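Local coordinates for conserved hypothetical protein NMB0706 (Neisseria meningitidis, PDB 1RV9) that is of unknown function but belongs to the multi-copper polyphenol oxidoreductase (laccase) family and folds as an alpha-beta-beta-alpha structure, at residues L18-A26 with V158-P166; F123-A134 with L146-V155. All coordinates share one frame; numbering follows the deposited sequence.

Contact 1: residues L18-A26 with V158-P166; sequences LTADWPAPA and VEMMAYLGP
Trp22, Met161 and Tyr163 form an aromatic and sulfur-lined patch where the loop 18-26 runs alongside strand 160-164 in the opposite sense. Met161 and Tyr163 both point from the strand toward the loop, and the Trp22 ring comes down between them. Tyr163 CB lies over one face of the indole, 3.9 Å from the centroid of its six-membered ring, while Met161 SD stands obliquely off the other face, 4.4 Å from that same centroid, a Met-aromatic contact. The edge of the Tyr163 ring is turned to the face of the Trp22 five-membered ring, with the planes at 58°. Tyr163 has CG anti to its backbone N (chi1 -176°), which lays its ring beneath Ala20; the methyl CB sits 3.4 Å above the ring centroid, almost exactly on the normal, in a CH-pi contact. A bend at chi3 of Met161 (84°) brings CE to 3.7 Å from Pro23 O. No hydrogen bond joins the segments; Ala20 N is hydrogen-bonded to Thr30 OG1 of strand 28-33. The loop joining strands 17-18 and 28-33 of the five-stranded sheet thus packs on the six-stranded sheet, Trp22 reaching Thr30, Cys124 and Tyr223, in keeping with two sheets packed together in the alpha-beta-beta-alpha fold.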
ATOM      1  N   LEU A  18      13.296  -3.836   1.813  1.00 16.42           N
ATOM      2  CA  LEU A  18      12.734  -5.172   1.861  1.00 14.50           C
ATOM      3  C   LEU A  18      12.093  -5.443   0.512  1.00 13.81           C
ATOM      4  O   LEU A  18      11.947  -4.535  -0.307  1.00 12.35           O
ATOM      5  CB  LEU A  18      11.671  -5.256   2.954  1.00 16.14           C
ATOM      6  CG  LEU A  18      12.070  -4.768   4.347  1.00 17.04           C
ATOM      7  CD1 LEU A  18      10.863  -4.826   5.266  1.00 17.79           C
ATOM      8  CD2 LEU A  18      13.206  -5.622   4.884  1.00 17.54           C
ATOM      9  N   THR A  19      11.731  -6.698   0.279  1.00 14.03           N
ATOM     10  CA  THR A  19      11.071  -7.089  -0.957  1.00 14.62           C
ATOM     11  C   THR A  19       9.938  -8.016  -0.566  1.00 15.43           C
ATOM     12  O   THR A  19       9.970  -8.635   0.501  1.00 16.35           O
ATOM     13  CB  THR A  19      12.018  -7.826  -1.930  1.00 14.77           C
ATOM     14  OG1 THR A  19      12.505  -9.026  -1.316  1.00 16.62           O
ATOM     15  CG2 THR A  19      13.190  -6.935  -2.308  1.00 16.05           C
ATOM     16  N   ALA A  20       8.930  -8.105  -1.421  1.00 14.30           N
ATOM     17  CA  ALA A  20       7.782  -8.948  -1.141  1.00 14.41           C
ATOM     18  C   ALA A  20       8.120 -10.429  -1.180  1.00 15.96           C
ATOM     19  O   ALA A  20       8.809 -10.897  -2.085  1.00 15.38           O
ATOM     20  CB  ALA A  20       6.668  -8.652  -2.135  1.00 14.66           C
ATOM     21  N   ASP A  21       7.636 -11.157  -0.179  1.00 17.85           N
ATOM     22  CA  ASP A  21       7.844 -12.593  -0.126  1.00 18.91           C
ATOM     23  C   ASP A  21       6.603 -13.228  -0.730  1.00 17.66           C
ATOM     24  O   ASP A  21       5.588 -13.414  -0.057  1.00 17.62           O
ATOM     25  CB  ASP A  21       8.035 -13.071   1.316  1.00 21.56           C
ATOM     26  CG  ASP A  21       8.059 -14.588   1.427  1.00 25.12           C
ATOM     27  OD1 ASP A  21       8.441 -15.254   0.439  1.00 26.60           O
ATOM     28  OD2 ASP A  21       7.708 -15.113   2.506  1.00 27.87           O
ATOM     29  N   TRP A  22       6.683 -13.524  -2.020  1.00 15.73           N
ATOM     30  CA  TRP A  22       5.585 -14.144  -2.738  1.00 14.39           C
ATOM     31  C   TRP A  22       6.130 -14.852  -3.972  1.00 15.56           C
ATOM     32  O   TRP A  22       7.247 -14.578  -4.409  1.00 15.66           O
ATOM     33  CB  TRP A  22       4.526 -13.093  -3.110  1.00 13.06           C
ATOM     34  CG  TRP A  22       4.972 -11.951  -4.000  1.00 11.89           C
ATOM     35  CD1 TRP A  22       6.254 -11.577  -4.311  1.00 11.37           C
ATOM     36  CD2 TRP A  22       4.113 -11.008  -4.649  1.00  9.26           C
ATOM     37  NE1 TRP A  22       6.239 -10.460  -5.118  1.00  9.29           N
ATOM     38  CE2 TRP A  22       4.938 -10.091  -5.341  1.00  8.43           C
ATOM     39  CE3 TRP A  22       2.720 -10.853  -4.718  1.00  7.46           C
ATOM     40  CZ2 TRP A  22       4.415  -9.027  -6.086  1.00  8.58           C
ATOM     41  CZ3 TRP A  22       2.199  -9.798  -5.458  1.00  7.68           C
ATOM     42  CH2 TRP A  22       3.048  -8.899  -6.136  1.00  7.29           C
ATOM     43  N   PRO A  23       5.357 -15.792  -4.534  1.00 16.09           N
ATOM     44  CA  PRO A  23       5.794 -16.536  -5.720  1.00 16.88           C
ATOM     45  C   PRO A  23       5.695 -15.779  -7.041  1.00 16.13           C
ATOM     46  O   PRO A  23       5.410 -16.373  -8.081  1.00 17.32           O
ATOM     47  CB  PRO A  23       4.901 -17.774  -5.692  1.00 18.27           C
ATOM     48  CG  PRO A  23       3.631 -17.248  -5.107  1.00 17.66           C
ATOM     49  CD  PRO A  23       4.124 -16.373  -3.973  1.00 17.69           C
ATOM     50  N   ALA A  24       5.942 -14.475  -7.007  1.00 13.60           N
ATOM     51  CA  ALA A  24       5.867 -13.678  -8.226  1.00 12.47           C
ATOM     52  C   ALA A  24       6.964 -14.090  -9.203  1.00 11.04           C
ATOM     53  O   ALA A  24       8.053 -14.499  -8.792  1.00 10.28           O
ATOM     54  CB  ALA A  24       5.990 -12.197  -7.895  1.00 10.73           C
ATOM     55  N   PRO A  25       6.686 -13.995 -10.516  1.00 10.05           N
ATOM     56  CA  PRO A  25       7.672 -14.363 -11.538  1.00  9.86           C
ATOM     57  C   PRO A  25       8.927 -13.494 -11.455  1.00  9.53           C
ATOM     58  O   PRO A  25       8.900 -12.408 -10.883  1.00  9.93           O
ATOM     59  CB  PRO A  25       6.898 -14.190 -12.844  1.00 10.50           C
ATOM     60  CG  PRO A  25       5.898 -13.125 -12.511  1.00 10.30           C
ATOM     61  CD  PRO A  25       5.435 -13.527 -11.138  1.00  9.65           C
ATOM     62  N   ALA A  26      10.017 -13.984 -12.036  1.00  8.96           N
ATOM     63  CA  ALA A  26      11.307 -13.303 -11.990  1.00  9.73           C
ATOM     64  C   ALA A  26      11.375 -11.891 -12.556  1.00 10.18           C
ATOM     65  O   ALA A  26      12.299 -11.138 -12.229  1.00 11.19           O
ATOM     66  CB  ALA A  26      12.359 -14.171 -12.659  1.00  9.28           C
ATOM     67  N   VAL A 158      -7.844 -15.195 -11.243  1.00 15.14           N
ATOM     68  CA  VAL A 158      -7.243 -16.431 -10.765  1.00 15.27           C
ATOM     69  C   VAL A 158      -5.737 -16.461 -11.033  1.00 15.81           C
ATOM     70  O   VAL A 158      -4.987 -17.157 -10.343  1.00 16.30           O
ATOM     71  CB  VAL A 158      -7.919 -17.672 -11.414  1.00 16.36           C
ATOM     72  CG1 VAL A 158      -7.420 -17.868 -12.833  1.00 17.20           C
ATOM     73  CG2 VAL A 158      -7.663 -18.901 -10.567  1.00 17.32           C
ATOM     74  N   GLU A 159      -5.296 -15.695 -12.026  1.00 15.72           N
ATOM     75  CA  GLU A 159      -3.879 -15.642 -12.363  1.00 15.79           C
ATOM     76  C   GLU A 159      -3.193 -14.509 -11.610  1.00 14.79           C
ATOM     77  O   GLU A 159      -1.991 -14.296 -11.754  1.00 12.72           O
ATOM     78  CB  GLU A 159      -3.697 -15.455 -13.870  1.00 19.23           C
ATOM     79  CG  GLU A 159      -4.393 -16.534 -14.689  1.00 23.80           C
ATOM     80  CD  GLU A 159      -3.861 -16.642 -16.103  1.00 28.56           C
ATOM     81  OE1 GLU A 159      -2.696 -17.064 -16.267  1.00 31.37           O
ATOM     82  OE2 GLU A 159      -4.606 -16.308 -17.049  1.00 30.77           O
ATOM     83  N   MET A 160      -3.964 -13.787 -10.803  1.00 13.55           N
ATOM     84  CA  MET A 160      -3.420 -12.681 -10.022  1.00 12.93           C
ATOM     85  C   MET A 160      -2.976 -13.105  -8.636  1.00 12.05           C
ATOM     86  O   MET A 160      -3.492 -14.060  -8.056  1.00 13.08           O
ATOM     87  CB  MET A 160      -4.456 -11.579  -9.818  1.00 14.38           C
ATOM     88  CG  MET A 160      -4.836 -10.780 -11.028  1.00 15.82           C
ATOM     89  SD  MET A 160      -5.954  -9.481 -10.473  1.00 18.39           S
ATOM     90  CE  MET A 160      -6.361  -8.706 -12.024  1.00 21.02           C
ATOM     91  N   MET A 161      -2.010 -12.373  -8.101  1.00 10.59           N
ATOM     92  CA  MET A 161      -1.553 -12.611  -6.751  1.00 10.83           C
ATOM     93  C   MET A 161      -1.428 -11.221  -6.143  1.00 10.77           C
ATOM     94  O   MET A 161      -1.095 -10.260  -6.838  1.00  9.06           O
ATOM     95  CB  MET A 161      -0.221 -13.373  -6.718  1.00 14.91           C
ATOM     96  CG  MET A 161       0.966 -12.680  -7.333  1.00 15.95           C
ATOM     97  SD  MET A 161       2.427 -13.755  -7.261  1.00 22.05           S
ATOM     98  CE  MET A 161       2.188 -14.708  -8.682  1.00 16.51           C
ATOM     99  N   ALA A 162      -1.739 -11.116  -4.859  1.00  9.90           N
ATOM    100  CA  ALA A 162      -1.679  -9.837  -4.168  1.00  9.51           C
ATOM    101  C   ALA A 162      -0.766  -9.927  -2.964  1.00 10.49           C
ATOM    102  O   ALA A 162      -0.694 -10.963  -2.301  1.00 10.49           O
ATOM    103  CB  ALA A 162      -3.077  -9.416  -3.728  1.00  9.21           C
ATOM    104  N   TYR A 163      -0.055  -8.840  -2.687  1.00  7.80           N
ATOM    105  CA  TYR A 163       0.839  -8.804  -1.546  1.00  7.94           C
ATOM    106  C   TYR A 163       0.370  -7.732  -0.580  1.00  8.50           C
ATOM    107  O   TYR A 163       0.175  -6.577  -0.965  1.00  8.68           O
ATOM    108  CB  TYR A 163       2.271  -8.495  -1.988  1.00  9.80           C
ATOM    109  CG  TYR A 163       3.268  -8.538  -0.855  1.00 12.67           C
ATOM    110  CD1 TYR A 163       3.670  -9.752  -0.302  1.00 16.70           C
ATOM    111  CD2 TYR A 163       3.798  -7.362  -0.325  1.00 15.15           C
ATOM    112  CE1 TYR A 163       4.578  -9.794   0.757  1.00 17.41           C
ATOM    113  CE2 TYR A 163       4.702  -7.392   0.728  1.00 18.30           C
ATOM    114  CZ  TYR A 163       5.089  -8.608   1.263  1.00 18.32           C
ATOM    115  OH  TYR A 163       5.993  -8.634   2.303  1.00 23.74           O
ATOM    116  N   LEU A 164       0.175  -8.122   0.674  1.00  7.60           N
ATOM    117  CA  LEU A 164      -0.253  -7.186   1.700  1.00  8.01           C
ATOM    118  C   LEU A 164       1.011  -6.617   2.337  1.00  7.66           C
ATOM    119  O   LEU A 164       1.747  -7.324   3.030  1.00  8.73           O
ATOM    120  CB  LEU A 164      -1.105  -7.901   2.750  1.00  7.88           C
ATOM    121  CG  LEU A 164      -2.308  -8.667   2.194  1.00  9.70           C
ATOM    122  CD1 LEU A 164      -3.066  -9.318   3.348  1.00  9.81           C
ATOM    123  CD2 LEU A 164      -3.218  -7.730   1.411  1.00  9.82           C
ATOM    124  N   GLY A 165       1.256  -5.335   2.084  1.00  7.36           N
ATOM    125  CA  GLY A 165       2.432  -4.678   2.619  1.00  7.60           C
ATOM    126  C   GLY A 165       2.311  -4.339   4.091  1.00  7.94           C
ATOM    127  O   GLY A 165       1.301  -4.646   4.721  1.00  8.31           O
ATOM    128  N   PRO A 166       3.330  -3.688   4.666  1.00  8.56           N
ATOM    129  CA  PRO A 166       3.317  -3.318   6.084  1.00  8.09           C
ATOM    130  C   PRO A 166       2.215  -2.321   6.424  1.00  8.57           C
ATOM    131  O   PRO A 166       2.143  -1.246   5.836  1.00  8.42           O
ATOM    132  CB  PRO A 166       4.717  -2.747   6.300  1.00  9.62           C
ATOM    133  CG  PRO A 166       5.033  -2.129   4.976  1.00 10.69           C
ATOM    134  CD  PRO A 166       4.535  -3.168   3.992  1.00  8.81           C
TER

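Contact 2: residues F123-A134 with L146-V155; sequences FCDRAGTAVAAA and LQNTIAAMKV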
ATOM      1  N   PHE A 123       0.038  -5.952  -6.727  1.00  6.42           N
ATOM      2  CA  PHE A 123      -0.565  -6.996  -7.561  1.00  6.66           C
ATOM      3  C   PHE A 123       0.309  -7.345  -8.758  1.00  7.54           C
ATOM      4  O   PHE A 123       1.044  -6.505  -9.269  1.00  6.86           O
ATOM      5  CB  PHE A 123      -1.897  -6.521  -8.156  1.00  7.56           C
ATOM      6  CG  PHE A 123      -2.965  -6.208  -7.152  1.00  8.14           C
ATOM      7  CD1 PHE A 123      -3.943  -7.149  -6.839  1.00 10.80           C
ATOM      8  CD2 PHE A 123      -3.049  -4.941  -6.580  1.00  8.74           C
ATOM      9  CE1 PHE A 123      -4.994  -6.829  -5.978  1.00 10.42           C
ATOM     10  CE2 PHE A 123      -4.095  -4.613  -5.720  1.00 10.52           C
ATOM     11  CZ  PHE A 123      -5.070  -5.559  -5.420  1.00 10.34           C
ATOM     12  N   CYS A 124       0.202  -8.587  -9.217  1.00  7.21           N
ATOM     13  CA  CYS A 124       0.906  -9.019 -10.420  1.00  7.62           C
ATOM     14  C   CYS A 124       0.237 -10.312 -10.859  1.00  8.83           C
ATOM     15  O   CYS A 124      -0.543 -10.887 -10.103  1.00  9.35           O
ATOM     16  CB  CYS A 124       2.401  -9.254 -10.158  1.00  8.11           C
ATOM     17  SG  CYS A 124       2.855 -10.842  -9.403  1.00  8.08           S
ATOM     18  N   ASP A 125       0.507 -10.742 -12.085  1.00  9.79           N
ATOM     19  CA  ASP A 125      -0.052 -12.003 -12.562  1.00 10.44           C
ATOM     20  C   ASP A 125       1.085 -13.022 -12.606  1.00 11.35           C
ATOM     21  O   ASP A 125       2.262 -12.650 -12.619  1.00 10.80           O
ATOM     22  CB  ASP A 125      -0.729 -11.825 -13.934  1.00 11.17           C
ATOM     23  CG  ASP A 125       0.221 -11.372 -15.020  1.00 13.46           C
ATOM     24  OD1 ASP A 125       1.181 -10.637 -14.715  1.00 10.37           O
ATOM     25  OD2 ASP A 125      -0.009 -11.739 -16.194  1.00 14.95           O
ATOM     26  N   ARG A 126       0.734 -14.303 -12.599  1.00 10.80           N
ATOM     27  CA  ARG A 126       1.727 -15.378 -12.597  1.00 12.23           C
ATOM     28  C   ARG A 126       2.721 -15.316 -13.750  1.00 12.21           C
ATOM     29  O   ARG A 126       3.894 -15.660 -13.581  1.00 12.19           O
ATOM     30  CB  ARG A 126       1.019 -16.738 -12.611  1.00 13.64           C
ATOM     31  CG  ARG A 126       0.062 -16.962 -11.446  1.00 17.82           C
ATOM     32  CD  ARG A 126       0.773 -17.391 -10.163  1.00 22.28           C
ATOM     33  NE  ARG A 126      -0.163 -17.443  -9.039  1.00 25.03           N
ATOM     34  CZ  ARG A 126       0.116 -17.955  -7.841  1.00 25.73           C
ATOM     35  NH1 ARG A 126       1.312 -18.474  -7.593  1.00 25.74           N
ATOM     36  NH2 ARG A 126      -0.804 -17.941  -6.886  1.00 26.89           N
ATOM     37  N   ALA A 127       2.256 -14.879 -14.917  1.00 11.41           N
ATOM     38  CA  ALA A 127       3.107 -14.798 -16.105  1.00 11.69           C
ATOM     39  C   ALA A 127       3.972 -13.545 -16.173  1.00 11.20           C
ATOM     40  O   ALA A 127       4.856 -13.441 -17.021  1.00 11.31           O
ATOM     41  CB  ALA A 127       2.250 -14.904 -17.361  1.00 14.25           C
ATOM     42  N   GLY A 128       3.710 -12.587 -15.287  1.00 10.66           N
ATOM     43  CA  GLY A 128       4.494 -11.366 -15.274  1.00 10.93           C
ATOM     44  C   GLY A 128       4.256 -10.447 -16.457  1.00 11.30           C
ATOM     45  O   GLY A 128       5.198 -10.077 -17.164  1.00 12.02           O
ATOM     46  N   THR A 129       3.001 -10.070 -16.679  1.00 10.67           N
ATOM     47  CA  THR A 129       2.677  -9.172 -17.786  1.00 11.48           C
ATOM     48  C   THR A 129       2.026  -7.883 -17.288  1.00 10.74           C
ATOM     49  O   THR A 129       1.869  -6.929 -18.044  1.00 10.86           O
ATOM     50  CB  THR A 129       1.714  -9.826 -18.794  1.00 12.27           C
ATOM     51  OG1 THR A 129       0.407  -9.921 -18.218  1.00 12.24           O
ATOM     52  CG2 THR A 129       2.205 -11.222 -19.176  1.00 12.98           C
ATOM     53  N   ALA A 130       1.648  -7.855 -16.016  1.00 10.04           N
ATOM     54  CA  ALA A 130       1.012  -6.670 -15.453  1.00  9.90           C
ATOM     55  C   ALA A 130       1.229  -6.578 -13.950  1.00  9.42           C
ATOM     56  O   ALA A 130       1.281  -7.594 -13.259  1.00  9.63           O
ATOM     57  CB  ALA A 130      -0.484  -6.685 -15.760  1.00 11.17           C
ATOM     58  N   VAL A 131       1.371  -5.350 -13.458  1.00  8.16           N
ATOM     59  CA  VAL A 131       1.559  -5.099 -12.032  1.00  6.93           C
ATOM     60  C   VAL A 131       0.701  -3.910 -11.614  1.00  6.54           C
ATOM     61  O   VAL A 131       0.165  -3.188 -12.460  1.00  6.24           O
ATOM     62  CB  VAL A 131       3.038  -4.778 -11.685  1.00  7.22           C
ATOM     63  CG1 VAL A 131       3.919  -5.965 -12.019  1.00  8.38           C
ATOM     64  CG2 VAL A 131       3.497  -3.535 -12.435  1.00  7.30           C
ATOM     65  N   ALA A 132       0.557  -3.723 -10.308  1.00  6.59           N
ATOM     66  CA  ALA A 132      -0.226  -2.614  -9.778  1.00  6.42           C
ATOM     67  C   ALA A 132       0.045  -2.419  -8.297  1.00  6.57           C
ATOM     68  O   ALA A 132       0.479  -3.339  -7.607  1.00  5.79           O
ATOM     69  CB  ALA A 132      -1.720  -2.863  -9.998  1.00  7.48           C
ATOM     70  N   ALA A 133      -0.214  -1.207  -7.821  1.00  5.07           N
ATOM     71  CA  ALA A 133      -0.047  -0.866  -6.416  1.00  6.41           C
ATOM     72  C   ALA A 133      -1.285  -0.077  -6.014  1.00  6.22           C
ATOM     73  O   ALA A 133      -1.702   0.831  -6.734  1.00  6.51           O
ATOM     74  CB  ALA A 133       1.204  -0.014  -6.220  1.00  6.32           C
ATOM     75  N   ALA A 134      -1.878  -0.431  -4.877  1.00  5.14           N
ATOM     76  CA  ALA A 134      -3.069   0.254  -4.396  1.00  5.83           C
ATOM     77  C   ALA A 134      -2.919   0.710  -2.949  1.00  6.51           C
ATOM     78  O   ALA A 134      -2.363  -0.003  -2.110  1.00  6.07           O
ATOM     79  CB  ALA A 134      -4.289  -0.660  -4.526  1.00  6.14           C
ATOM     80  N   LEU A 146      -9.507  -1.826  -4.276  1.00  6.63           N
ATOM     81  CA  LEU A 146      -8.899  -3.079  -4.721  1.00  7.95           C
ATOM     82  C   LEU A 146      -9.649  -3.652  -5.922  1.00  8.63           C
ATOM     83  O   LEU A 146      -9.031  -4.085  -6.899  1.00  7.89           O
ATOM     84  CB  LEU A 146      -8.856  -4.100  -3.579  1.00  8.31           C
ATOM     85  CG  LEU A 146      -8.021  -3.689  -2.356  1.00  8.14           C
ATOM     86  CD1 LEU A 146      -7.861  -4.873  -1.419  1.00  8.41           C
ATOM     87  CD2 LEU A 146      -6.645  -3.199  -2.795  1.00  9.92           C
ATOM     88  N   GLN A 147     -10.977  -3.643  -5.858  1.00  9.21           N
ATOM     89  CA  GLN A 147     -11.780  -4.153  -6.964  1.00  9.03           C
ATOM     90  C   GLN A 147     -11.511  -3.357  -8.237  1.00  9.88           C
ATOM     91  O   GLN A 147     -11.406  -3.931  -9.320  1.00 10.63           O
ATOM     92  CB  GLN A 147     -13.279  -4.102  -6.629  1.00  9.00           C
ATOM     93  CG  GLN A 147     -13.707  -5.004  -5.475  1.00  9.31           C
ATOM     94  CD  GLN A 147     -13.691  -4.294  -4.136  1.00 11.93           C
ATOM     95  OE1 GLN A 147     -12.703  -3.657  -3.768  1.00 10.50           O
ATOM     96  NE2 GLN A 147     -14.788  -4.408  -3.394  1.00 11.41           N
ATOM     97  N   ASN A 148     -11.388  -2.037  -8.113  1.00  9.12           N
ATOM     98  CA  ASN A 148     -11.123  -1.198  -9.280  1.00  8.84           C
ATOM     99  C   ASN A 148      -9.727  -1.453  -9.844  1.00  8.79           C
ATOM    100  O   ASN A 148      -9.517  -1.393 -11.057  1.00  8.03           O
ATOM    101  CB  ASN A 148     -11.272   0.287  -8.934  1.00  9.97           C
ATOM    102  CG  ASN A 148     -12.697   0.665  -8.596  1.00 11.77           C
ATOM    103  OD1 ASN A 148     -13.635  -0.066  -8.918  1.00 13.59           O
ATOM    104  ND2 ASN A 148     -12.870   1.816  -7.958  1.00 12.86           N
ATOM    105  N   THR A 149      -8.771  -1.732  -8.966  1.00  8.64           N
ATOM    106  CA  THR A 149      -7.408  -2.003  -9.413  1.00  9.06           C
ATOM    107  C   THR A 149      -7.379  -3.316 -10.188  1.00  8.36           C
ATOM    108  O   THR A 149      -6.796  -3.405 -11.268  1.00  9.20           O
ATOM    109  CB  THR A 149      -6.447  -2.084  -8.217  1.00  7.91           C
ATOM    110  OG1 THR A 149      -6.445  -0.824  -7.533  1.00  7.73           O
ATOM    111  CG2 THR A 149      -5.024  -2.409  -8.689  1.00  8.56           C
ATOM    112  N   ILE A 150      -8.024  -4.332  -9.631  1.00  8.63           N
ATOM    113  CA  ILE A 150      -8.093  -5.640 -10.269  1.00  9.12           C
ATOM    114  C   ILE A 150      -8.688  -5.511 -11.671  1.00  9.14           C
ATOM    115  O   ILE A 150      -8.178  -6.093 -12.633  1.00  9.82           O
ATOM    116  CB  ILE A 150      -8.953  -6.599  -9.411  1.00  7.99           C
ATOM    117  CG1 ILE A 150      -8.187  -6.969  -8.138  1.00  9.35           C
ATOM    118  CG2 ILE A 150      -9.336  -7.839 -10.209  1.00 10.06           C
ATOM    119  CD1 ILE A 150      -9.041  -7.615  -7.067  1.00  9.24           C
ATOM    120  N   ALA A 151      -9.761  -4.736 -11.787  1.00 10.40           N
ATOM    121  CA  ALA A 151     -10.416  -4.541 -13.074  1.00 11.01           C
ATOM    122  C   ALA A 151      -9.501  -3.850 -14.076  1.00 11.85           C
ATOM    123  O   ALA A 151      -9.451  -4.228 -15.250  1.00 13.20           O
ATOM    124  CB  ALA A 151     -11.690  -3.724 -12.893  1.00 12.87           C
ATOM    125  N   ALA A 152      -8.771  -2.840 -13.610  1.00 10.34           N
ATOM    126  CA  ALA A 152      -7.880  -2.084 -14.479  1.00 11.34           C
ATOM    127  C   ALA A 152      -6.705  -2.888 -15.028  1.00 12.13           C
ATOM    128  O   ALA A 152      -6.149  -2.549 -16.070  1.00 14.00           O
ATOM    129  CB  ALA A 152      -7.368  -0.854 -13.744  1.00 11.84           C
ATOM    130  N   MET A 153      -6.330  -3.953 -14.330  1.00 11.87           N
ATOM    131  CA  MET A 153      -5.211  -4.787 -14.761  1.00 12.40           C
ATOM    132  C   MET A 153      -5.532  -5.634 -15.985  1.00 14.58           C
ATOM    133  O   MET A 153      -4.636  -6.015 -16.741  1.00 13.98           O
ATOM    134  CB  MET A 153      -4.760  -5.689 -13.616  1.00 12.29           C
ATOM    135  CG  MET A 153      -4.118  -4.927 -12.474  1.00 11.32           C
ATOM    136  SD  MET A 153      -3.529  -6.020 -11.181  1.00 11.83           S
ATOM    137  CE  MET A 153      -2.044  -6.666 -11.951  1.00 12.24           C
ATOM    138  N   LYS A 154      -6.811  -5.933 -16.167  1.00 16.68           N
ATOM    139  CA  LYS A 154      -7.270  -6.721 -17.304  1.00 17.65           C
ATOM    140  C   LYS A 154      -6.632  -8.096 -17.455  1.00 18.59           C
ATOM    141  O   LYS A 154      -6.354  -8.543 -18.569  1.00 20.40           O
ATOM    142  CB  LYS A 154      -7.074  -5.938 -18.598  1.00 17.78           C
ATOM    143  CG  LYS A 154      -7.870  -4.655 -18.668  1.00 21.14           C
ATOM    144  CD  LYS A 154      -7.801  -4.071 -20.067  1.00 24.64           C
ATOM    145  CE  LYS A 154      -8.535  -2.747 -20.158  1.00 26.55           C
ATOM    146  NZ  LYS A 154      -7.842  -1.677 -19.391  1.00 29.41           N
ATOM    147  N   VAL A 155      -6.388  -8.759 -16.334  1.00 18.26           N
ATOM    148  CA  VAL A 155      -5.836 -10.103 -16.359  1.00 18.71           C
ATOM    149  C   VAL A 155      -6.771 -10.946 -15.503  1.00 17.83           C
ATOM    150  O   VAL A 155      -7.426 -10.430 -14.597  1.00 17.66           O
ATOM    151  CB  VAL A 155      -4.393 -10.155 -15.797  1.00 20.27           C
ATOM    152  CG1 VAL A 155      -3.414  -9.627 -16.837  1.00 20.64           C
ATOM    153  CG2 VAL A 155      -4.293  -9.336 -14.528  1.00 20.47           C
TER
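Phe123 and Met153 meet at the middle of a helix-on-sheet interface, in which helix 146-153 lies over two antiparallel strands and runs nearly opposite to strand 131-134, at 163°. Met153 extends from the helix to set SD 3.5 Å from Phe123 CB, and the bend at chi3 (76°) turns CE to 3.7 Å from Ala130 O. The sulfur also rests 3.8 Å from Ala132 CB and is oblique to the Phe123 ring. With CG anti to its carbonyl carbon (chi1 -63°), Phe123 carries its ring along the helix: Leu146 CD2 meets the edge at CZ, near the ring plane, while Ile150 CG1 and Thr149 CG2 approach obliquely at CE1 and CE2. Thr149 divides its branches, CG2 lying 3.6 Å from Ala132 CB and OG1 facing Ala134 CB while hydrogen-bonded to Val145 O. The small alanines leave the strand surface low enough for these longer side chains to settle on it.

At the hairpin end, Val155 CG1 rests 4.1 Å from Asp125 OD2. That carboxylate ties the turn together: OD1 accepts Thr129 N at 2.7 Å through its syn lone pair and Ala130 N from above the plane, while Thr129 OG1 donates to OD2 at 2.8 Å on its syn side, tilted out of plane. Strand 101-104 borders Ala132 and Thr149, Met160 of strand 160-164 touches Ile150 and Val155, and Leu214 of helix 206-217 packs on Phe123.

Overall arrangement
Contacts 1 and 2 lie on the two faces of one six-stranded mixed sheet, their centres about 11 Å apart. Strands 119-125 and 160-164 are antiparallel neighbours in it, and probable backbone hydrogen bonds join the contacts directly: Met161 N to Cys124 O and Glu159 O to Arg126 N, each 2.9 Å. Helix 145-153 leads on to strand 160-164, and contact 2 is nested within the long chain loop that contact 1 closes. The 18-26 loop, distant in sequence from its partner, and the helix, local to its own, pack on opposite faces: Met161 turns to the loop while Met160 turns to Ile150 and Val155, as the layers of the alpha-beta-beta-alpha architecture require.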